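Local coordinates for protein putative nucleotide-diphospho-sugar transferase (Desulfovibrio desulfuricans subsp. desulfuricans, PDB 3CGX) that probably transfers a sugar from a nucleotide-diphospho-sugar donor, though its donor and acceptor are not established, at residues L50-D62 with H77-R90. Residues are numbered along the deposited sequence; the frame is centred on the assembly and turned at random.
Sequences LHADLHICYVPGD and HMFAAQQGLDLGER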
ATOM      1  N   LEU A  50      10.982 -10.599  -1.267  1.00 36.78           N
ATOM      2  CA  LEU A  50      10.303 -11.283  -2.408  1.00 32.39           C
ATOM      3  C   LEU A  50      11.139 -11.405  -3.686  1.00 31.52           C
ATOM      4  O   LEU A  50      12.202 -10.869  -3.730  1.00 33.08           O
ATOM      5  CB  LEU A  50       9.005 -10.597  -2.795  1.00 31.93           C
ATOM      6  CG  LEU A  50       7.999 -10.539  -1.639  1.00 35.89           C
ATOM      7  CD1 LEU A  50       6.748  -9.803  -2.070  1.00 29.34           C
ATOM      8  CD2 LEU A  50       7.718 -11.965  -1.132  1.00 32.30           C
ATOM      9  N   HIS A  51      10.579 -12.076  -4.699  1.00 35.75           N
ATOM     10  CA  HIS A  51      11.233 -12.309  -6.028  1.00 36.99           C
ATOM     11  C   HIS A  51      10.799 -11.185  -6.966  1.00 35.47           C
ATOM     12  O   HIS A  51      10.082 -11.406  -7.972  1.00 37.91           O
ATOM     13  CB  HIS A  51      10.835 -13.658  -6.645  1.00 38.78           C
ATOM     14  N   ALA A  52      11.232  -9.984  -6.612  1.00 24.68           N
ATOM     15  CA  ALA A  52      10.828  -8.783  -7.295  1.00 23.02           C
ATOM     16  C   ALA A  52      11.672  -7.629  -6.774  1.00 22.46           C
ATOM     17  O   ALA A  52      12.029  -7.605  -5.611  1.00 23.75           O
ATOM     18  CB  ALA A  52       9.360  -8.505  -7.064  1.00 22.43           C
ATOM     19  N   ASP A  53      11.969  -6.669  -7.649  1.00 22.38           N
ATOM     20  CA  ASP A  53      12.624  -5.439  -7.248  1.00 20.79           C
ATOM     21  C   ASP A  53      11.570  -4.575  -6.565  1.00 21.85           C
ATOM     22  O   ASP A  53      10.351  -4.635  -6.864  1.00 25.75           O
ATOM     23  CB  ASP A  53      13.197  -4.671  -8.451  1.00 24.43           C
ATOM     24  CG  ASP A  53      14.392  -5.371  -9.118  1.00 22.27           C
ATOM     25  OD1 ASP A  53      14.998  -6.285  -8.521  1.00 21.54           O
ATOM     26  OD2 ASP A  53      14.747  -4.948 -10.230  1.00 29.21           O
ATOM     27  N   LEU A  54      12.041  -3.730  -5.670  1.00 21.80           N
ATOM     28  CA  LEU A  54      11.138  -2.860  -4.916  1.00 24.18           C
ATOM     29  C   LEU A  54      11.510  -1.391  -5.047  1.00 22.86           C
ATOM     30  O   LEU A  54      12.662  -1.007  -4.905  1.00 25.27           O
ATOM     31  CB  LEU A  54      11.125  -3.295  -3.474  1.00 25.87           C
ATOM     32  CG  LEU A  54      10.368  -2.434  -2.463  1.00 32.69           C
ATOM     33  CD1 LEU A  54       8.897  -2.722  -2.604  1.00 25.83           C
ATOM     34  CD2 LEU A  54      10.872  -2.740  -1.034  1.00 35.03           C
ATOM     35  N   HIS A  55      10.518  -0.593  -5.423  1.00 21.49           N
ATOM     36  CA  HIS A  55      10.669   0.863  -5.526  1.00 22.08           C
ATOM     37  C   HIS A  55       9.751   1.511  -4.541  1.00 22.94           C
ATOM     38  O   HIS A  55       8.535   1.325  -4.617  1.00 22.17           O
ATOM     39  CB  HIS A  55      10.305   1.348  -6.909  1.00 26.02           C
ATOM     40  CG  HIS A  55      11.255   0.883  -7.962  1.00 27.99           C
ATOM     41  ND1 HIS A  55      11.280   1.409  -9.224  1.00 43.28           N
ATOM     42  CD2 HIS A  55      12.223  -0.055  -7.923  1.00 38.73           C
ATOM     43  CE1 HIS A  55      12.236   0.822  -9.918  1.00 36.23           C
ATOM     44  NE2 HIS A  55      12.826  -0.065  -9.147  1.00 34.88           N
ATOM     45  N   ILE A  56      10.345   2.257  -3.618  1.00 21.57           N
ATOM     46  CA  ILE A  56       9.601   2.937  -2.596  1.00 21.92           C
ATOM     47  C   ILE A  56       9.260   4.334  -3.100  1.00 22.56           C
ATOM     48  O   ILE A  56      10.134   5.191  -3.331  1.00 25.74           O
ATOM     49  CB  ILE A  56      10.382   2.991  -1.258  1.00 22.79           C
ATOM     50  CG1 ILE A  56      10.699   1.574  -0.739  1.00 26.92           C
ATOM     51  CG2 ILE A  56       9.613   3.831  -0.204  1.00 21.56           C
ATOM     52  CD1 ILE A  56      11.744   1.546   0.385  1.00 24.88           C
ATOM     53  N   CYS A  57       7.965   4.555  -3.307  1.00 21.52           N
ATOM     54  CA  CYS A  57       7.453   5.787  -3.946  1.00 21.18           C
ATOM     55  C   CYS A  57       6.718   6.640  -2.940  1.00 21.79           C
ATOM     56  O   CYS A  57       5.642   6.257  -2.461  1.00 21.39           O
ATOM     57  CB  CYS A  57       6.513   5.415  -5.108  1.00 23.04           C
ATOM     58  SG  CYS A  57       7.240   4.372  -6.372  1.00 24.68           S
ATOM     59  N   TYR A  58       7.321   7.792  -2.600  1.00 21.72           N
ATOM     60  CA  TYR A  58       6.837   8.642  -1.546  1.00 21.54           C
ATOM     61  C   TYR A  58       6.111   9.917  -1.981  1.00 18.67           C
ATOM     62  O   TYR A  58       6.394  10.563  -3.001  1.00 20.93           O
ATOM     63  CB  TYR A  58       7.985   9.002  -0.603  1.00 19.32           C
ATOM     64  CG  TYR A  58       9.138   9.768  -1.205  1.00 17.63           C
ATOM     65  CD1 TYR A  58       9.098  11.140  -1.318  1.00 22.87           C
ATOM     66  CD2 TYR A  58      10.314   9.111  -1.629  1.00 19.84           C
ATOM     67  CE1 TYR A  58      10.152  11.813  -1.810  1.00 21.25           C
ATOM     68  CE2 TYR A  58      11.359   9.795  -2.143  1.00 24.11           C
ATOM     69  CZ  TYR A  58      11.275  11.141  -2.239  1.00 26.30           C
ATOM     70  OH  TYR A  58      12.345  11.860  -2.739  1.00 20.58           O
ATOM     71  N   VAL A  59       5.134  10.248  -1.166  1.00 18.61           N
ATOM     72  CA  VAL A  59       4.352  11.426  -1.364  1.00 19.88           C
ATOM     73  C   VAL A  59       5.331  12.603  -1.389  1.00 21.22           C
ATOM     74  O   VAL A  59       6.179  12.744  -0.473  1.00 21.05           O
ATOM     75  CB  VAL A  59       3.282  11.602  -0.278  1.00 19.71           C
ATOM     76  CG1 VAL A  59       2.609  12.973  -0.329  1.00 23.54           C
ATOM     77  CG2 VAL A  59       2.217  10.461  -0.383  1.00 21.72           C
ATOM     78  N   PRO A  60       5.220  13.447  -2.432  1.00 24.80           N
ATOM     79  CA  PRO A  60       6.149  14.543  -2.557  1.00 23.36           C
ATOM     80  C   PRO A  60       6.007  15.568  -1.469  1.00 21.67           C
ATOM     81  O   PRO A  60       4.926  15.790  -0.910  1.00 21.64           O
ATOM     82  CB  PRO A  60       5.806  15.140  -3.922  1.00 25.11           C
ATOM     83  CG  PRO A  60       4.554  14.667  -4.280  1.00 24.52           C
ATOM     84  CD  PRO A  60       4.335  13.364  -3.613  1.00 25.03           C
ATOM     85  N   GLY A  61       7.129  16.173  -1.125  1.00 21.10           N
ATOM     86  CA  GLY A  61       7.147  17.207  -0.106  1.00 22.72           C
ATOM     87  C   GLY A  61       8.388  18.077  -0.102  1.00 21.05           C
ATOM     88  O   GLY A  61       8.861  18.548  -1.136  1.00 22.96           O
ATOM     89  N   ASP A  62       8.918  18.280   1.090  1.00 21.87           N
ATOM     90  CA  ASP A  62      10.113  19.151   1.254  1.00 22.27           C
ATOM     91  C   ASP A  62      11.370  18.550   0.602  1.00 20.22           C
ATOM     92  O   ASP A  62      11.481  17.308   0.398  1.00 17.27           O
ATOM     93  CB  ASP A  62      10.338  19.415   2.728  1.00 23.32           C
ATOM     94  CG  ASP A  62       9.209  20.307   3.354  1.00 39.87           C
ATOM     95  OD1 ASP A  62       8.474  20.987   2.595  1.00 42.02           O
ATOM     96  OD2 ASP A  62       9.056  20.315   4.599  1.00 41.97           O
ATOM     97  N   HIS A  77      18.048   1.011  -0.381  1.00 28.07           N
ATOM     98  CA  HIS A  77      16.740   0.891  -1.084  1.00 25.75           C
ATOM     99  C   HIS A  77      16.591   1.957  -2.159  1.00 25.03           C
ATOM    100  O   HIS A  77      17.288   2.996  -2.171  1.00 25.30           O
ATOM    101  CB  HIS A  77      15.573   1.005  -0.085  1.00 25.75           C
ATOM    102  CG  HIS A  77      15.729   0.101   1.089  1.00 30.98           C
ATOM    103  ND1 HIS A  77      15.515  -1.253   1.003  1.00 32.97           N
ATOM    104  CD2 HIS A  77      16.185   0.334   2.336  1.00 28.14           C
ATOM    105  CE1 HIS A  77      15.781  -1.810   2.173  1.00 36.57           C
ATOM    106  NE2 HIS A  77      16.205  -0.871   2.997  1.00 36.63           N
HETATM  107  N   MSE A  78      15.708   1.659  -3.103  1.00 23.48           N
HETATM  108  CA  MSE A  78      15.432   2.566  -4.211  1.00 22.98           C
HETATM  109  C   MSE A  78      14.207   3.389  -3.840  1.00 23.35           C
HETATM  110  O   MSE A  78      13.122   2.854  -3.559  1.00 23.17           O
HETATM  111  CB  MSE A  78      15.205   1.787  -5.514  1.00 24.58           C
HETATM  112  CG  MSE A  78      16.425   1.029  -5.916  1.00 38.56           C
HETATM  113 SE   MSE A  78      16.201  -0.016  -7.582  0.75 56.86          SE
HETATM  114  CE  MSE A  78      15.249  -1.624  -6.858  1.00 40.99           C
ATOM    115  N   PHE A  79      14.400   4.703  -3.813  1.00 22.62           N
ATOM    116  CA  PHE A  79      13.358   5.645  -3.441  1.00 22.23           C
ATOM    117  C   PHE A  79      13.110   6.575  -4.626  1.00 25.32           C
ATOM    118  O   PHE A  79      14.041   6.920  -5.339  1.00 26.28           O
ATOM    119  CB  PHE A  79      13.778   6.504  -2.247  1.00 21.28           C
ATOM    120  CG  PHE A  79      14.125   5.734  -0.989  1.00 23.39           C
ATOM    121  CD1 PHE A  79      13.110   5.311  -0.124  1.00 22.83           C
ATOM    122  CD2 PHE A  79      15.441   5.525  -0.613  1.00 25.05           C
ATOM    123  CE1 PHE A  79      13.413   4.614   1.046  1.00 22.49           C
ATOM    124  CE2 PHE A  79      15.751   4.816   0.582  1.00 20.82           C
ATOM    125  CZ  PHE A  79      14.736   4.372   1.388  1.00 20.92           C
ATOM    126  N   ALA A  80      11.852   6.962  -4.817  1.00 22.47           N
ATOM    127  CA  ALA A  80      11.467   7.960  -5.831  1.00 24.37           C
ATOM    128  C   ALA A  80      10.272   8.720  -5.335  1.00 21.23           C
ATOM    129  O   ALA A  80       9.395   8.135  -4.694  1.00 22.46           O
ATOM    130  CB  ALA A  80      11.149   7.307  -7.184  1.00 25.47           C
ATOM    131  N   ALA A  81      10.231  10.028  -5.629  1.00 21.62           N
ATOM    132  CA  ALA A  81       9.047  10.830  -5.326  1.00 21.70           C
ATOM    133  C   ALA A  81       7.940  10.383  -6.256  1.00 21.62           C
ATOM    134  O   ALA A  81       8.166  10.073  -7.411  1.00 23.10           O
ATOM    135  CB  ALA A  81       9.275  12.374  -5.463  1.00 20.14           C
ATOM    136  N   GLN A  82       6.744  10.343  -5.721  1.00 21.09           N
ATOM    137  CA  GLN A  82       5.538  10.195  -6.523  1.00 20.93           C
ATOM    138  C   GLN A  82       5.406  11.515  -7.262  1.00 23.55           C
ATOM    139  O   GLN A  82       5.736  12.596  -6.732  1.00 21.54           O
ATOM    140  CB  GLN A  82       4.295   9.975  -5.671  1.00 21.51           C
ATOM    141  CG  GLN A  82       4.216   8.631  -4.906  1.00 20.67           C
ATOM    142  CD  GLN A  82       2.977   8.562  -4.025  1.00 19.93           C
ATOM    143  OE1 GLN A  82       1.930   9.117  -4.392  1.00 23.93           O
ATOM    144  NE2 GLN A  82       3.072   7.872  -2.853  1.00 19.54           N
ATOM    145  N   GLN A  83       4.883  11.433  -8.469  1.00 26.34           N
ATOM    146  CA  GLN A  83       4.721  12.628  -9.300  1.00 28.00           C
ATOM    147  C   GLN A  83       3.391  12.610 -10.015  1.00 26.66           C
ATOM    148  O   GLN A  83       3.088  11.680 -10.782  1.00 23.07           O
ATOM    149  CB  GLN A  83       5.795  12.669 -10.377  1.00 28.79           C
ATOM    150  CG  GLN A  83       7.169  12.287  -9.920  1.00 46.22           C
ATOM    151  CD  GLN A  83       8.229  12.547 -10.989  1.00 56.80           C
ATOM    152  OE1 GLN A  83       7.914  12.917 -12.127  1.00 63.53           O
ATOM    153  NE2 GLN A  83       9.496  12.383 -10.611  1.00 63.90           N
ATOM    154  N   GLY A  84       2.635  13.661  -9.792  1.00 28.61           N
ATOM    155  CA  GLY A  84       1.392  13.853 -10.510  1.00 31.52           C
ATOM    156  C   GLY A  84       0.485  14.696  -9.674  1.00 33.09           C
ATOM    157  O   GLY A  84       0.755  14.891  -8.502  1.00 32.06           O
ATOM    158  N   LEU A  85      -0.599  15.160 -10.290  1.00 37.13           N
ATOM    159  CA  LEU A  85      -1.536  16.100  -9.653  1.00 40.06           C
ATOM    160  C   LEU A  85      -2.407  15.454  -8.614  1.00 42.04           C
ATOM    161  O   LEU A  85      -2.719  16.091  -7.598  1.00 43.62           O
ATOM    162  CB  LEU A  85      -2.457  16.790 -10.676  1.00 41.22           C
ATOM    163  CG  LEU A  85      -1.908  18.110 -11.212  1.00 46.02           C
ATOM    164  CD1 LEU A  85      -0.907  17.859 -12.328  1.00 46.36           C
ATOM    165  CD2 LEU A  85      -3.055  18.998 -11.697  1.00 46.29           C
ATOM    166  N   ASP A  86      -2.803  14.206  -8.876  1.00 38.50           N
ATOM    167  CA  ASP A  86      -3.654  13.434  -7.962  1.00 38.17           C
ATOM    168  C   ASP A  86      -3.124  11.990  -7.825  1.00 36.38           C
ATOM    169  O   ASP A  86      -2.076  11.633  -8.410  1.00 34.41           O
ATOM    170  CB  ASP A  86      -5.139  13.448  -8.397  1.00 36.40           C
ATOM    171  CG  ASP A  86      -5.373  12.874  -9.786  1.00 42.57           C
ATOM    172  OD1 ASP A  86      -4.658  11.954 -10.218  1.00 44.99           O
ATOM    173  OD2 ASP A  86      -6.322  13.329 -10.473  1.00 50.65           O
ATOM    174  N   LEU A  87      -3.841  11.175  -7.054  1.00 34.85           N
ATOM    175  CA  LEU A  87      -3.370   9.801  -6.783  1.00 33.14           C
ATOM    176  C   LEU A  87      -3.371   8.977  -8.058  1.00 31.37           C
ATOM    177  O   LEU A  87      -2.476   8.174  -8.285  1.00 27.81           O
ATOM    178  CB  LEU A  87      -4.174   9.129  -5.684  1.00 33.59           C
ATOM    179  CG  LEU A  87      -3.667   7.744  -5.243  1.00 36.15           C
ATOM    180  CD1 LEU A  87      -2.240   7.769  -4.693  1.00 33.24           C
ATOM    181  CD2 LEU A  87      -4.595   7.150  -4.195  1.00 31.99           C
ATOM    182  N   GLY A  88      -4.316   9.250  -8.954  1.00 28.97           N
ATOM    183  CA  GLY A  88      -4.379   8.498 -10.189  1.00 26.90           C
ATOM    184  C   GLY A  88      -3.199   8.829 -11.085  1.00 25.91           C
ATOM    185  O   GLY A  88      -2.577   7.931 -11.641  1.00 27.81           O
ATOM    186  N   GLU A  89      -2.881  10.117 -11.241  1.00 24.98           N
ATOM    187  CA  GLU A  89      -1.686  10.517 -12.011  1.00 25.62           C
ATOM    188  C   GLU A  89      -0.394   9.950 -11.397  1.00 23.58           C
ATOM    189  O   GLU A  89       0.498   9.489 -12.111  1.00 22.80           O
ATOM    190  CB  GLU A  89      -1.575  12.054 -12.178  1.00 27.73           C
ATOM    191  CG  GLU A  89      -2.691  12.630 -13.086  1.00 37.74           C
ATOM    192  CD  GLU A  89      -2.853  11.847 -14.408  1.00 51.18           C
ATOM    193  OE1 GLU A  89      -2.006  12.022 -15.314  1.00 59.16           O
ATOM    194  OE2 GLU A  89      -3.831  11.053 -14.536  1.00 58.34           O
ATOM    195  N   ARG A  90      -0.325   9.965 -10.077  1.00 25.26           N
ATOM    196  CA  ARG A  90       0.871   9.454  -9.356  1.00 24.54           C
ATOM    197  C   ARG A  90       1.058   7.962  -9.623  1.00 23.90           C
ATOM    198  O   ARG A  90       2.163   7.508  -9.894  1.00 23.61           O
ATOM    199  CB  ARG A  90       0.766   9.764  -7.856  1.00 21.45           C
ATOM    200  CG  ARG A  90       0.914  11.247  -7.597  1.00 23.80           C
ATOM    201  CD  ARG A  90       0.559  11.694  -6.213  1.00 25.93           C
ATOM    202  NE  ARG A  90       0.846  13.135  -6.143  1.00 29.42           N
ATOM    203  CZ  ARG A  90       0.771  13.874  -5.042  1.00 33.80           C
ATOM    204  NH1 ARG A  90       0.441  13.326  -3.898  1.00 34.75           N
ATOM    205  NH2 ARG A  90       1.023  15.174  -5.087  1.00 35.24           N
TER
HETATM  206  O   HOH W   1      14.661  -1.020  -3.073  1.00 27.95           O
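Tyr-58 lays one face of its ring over the backbone of Ala-81, whose CA sits 3.8 Å from the ring centroid of Tyr-58, almost on the normal, in a CH-pi contact. The ring gets there because CG stands between the backbone N and the carbonyl carbon (chi1 62°). On the same face of the sheet Ile-56 and Phe-79 run side by side, Ile-56 CD1 meeting Phe-79 CE1 at 3.6 Å, and helix 65-73 packs on Phe-79 and Tyr-58. Beneath them the parallel strands are laced by Ile-56 N to Met-78 O, Ala-80 N to Ile-56 O and Tyr-58 N to Ala-80 O; where they splay apart, a water bridges Leu-54 O and Met-78 N. Just after strand 78-81, Gln-82 grips its neighbour twice: its N reaches Tyr-58 O at 2.8 Å, while its extended side chain brings NE2 above the carbonyl plane of Cys-57, 3.1 Å from Cys-57 O. Further on, Pro-60 turns CD and CG onto one face of the Arg-90 guanidinium, CD 3.8 Å above its plane, and Gly-84 O helps hold that group through NE of Arg-90 (2.9 Å). Strand 53-58, helix 65-73 and edge strand 78-81 form a beta-alpha-beta unit, consistent with the Rossmann-like half of a GT-A fold.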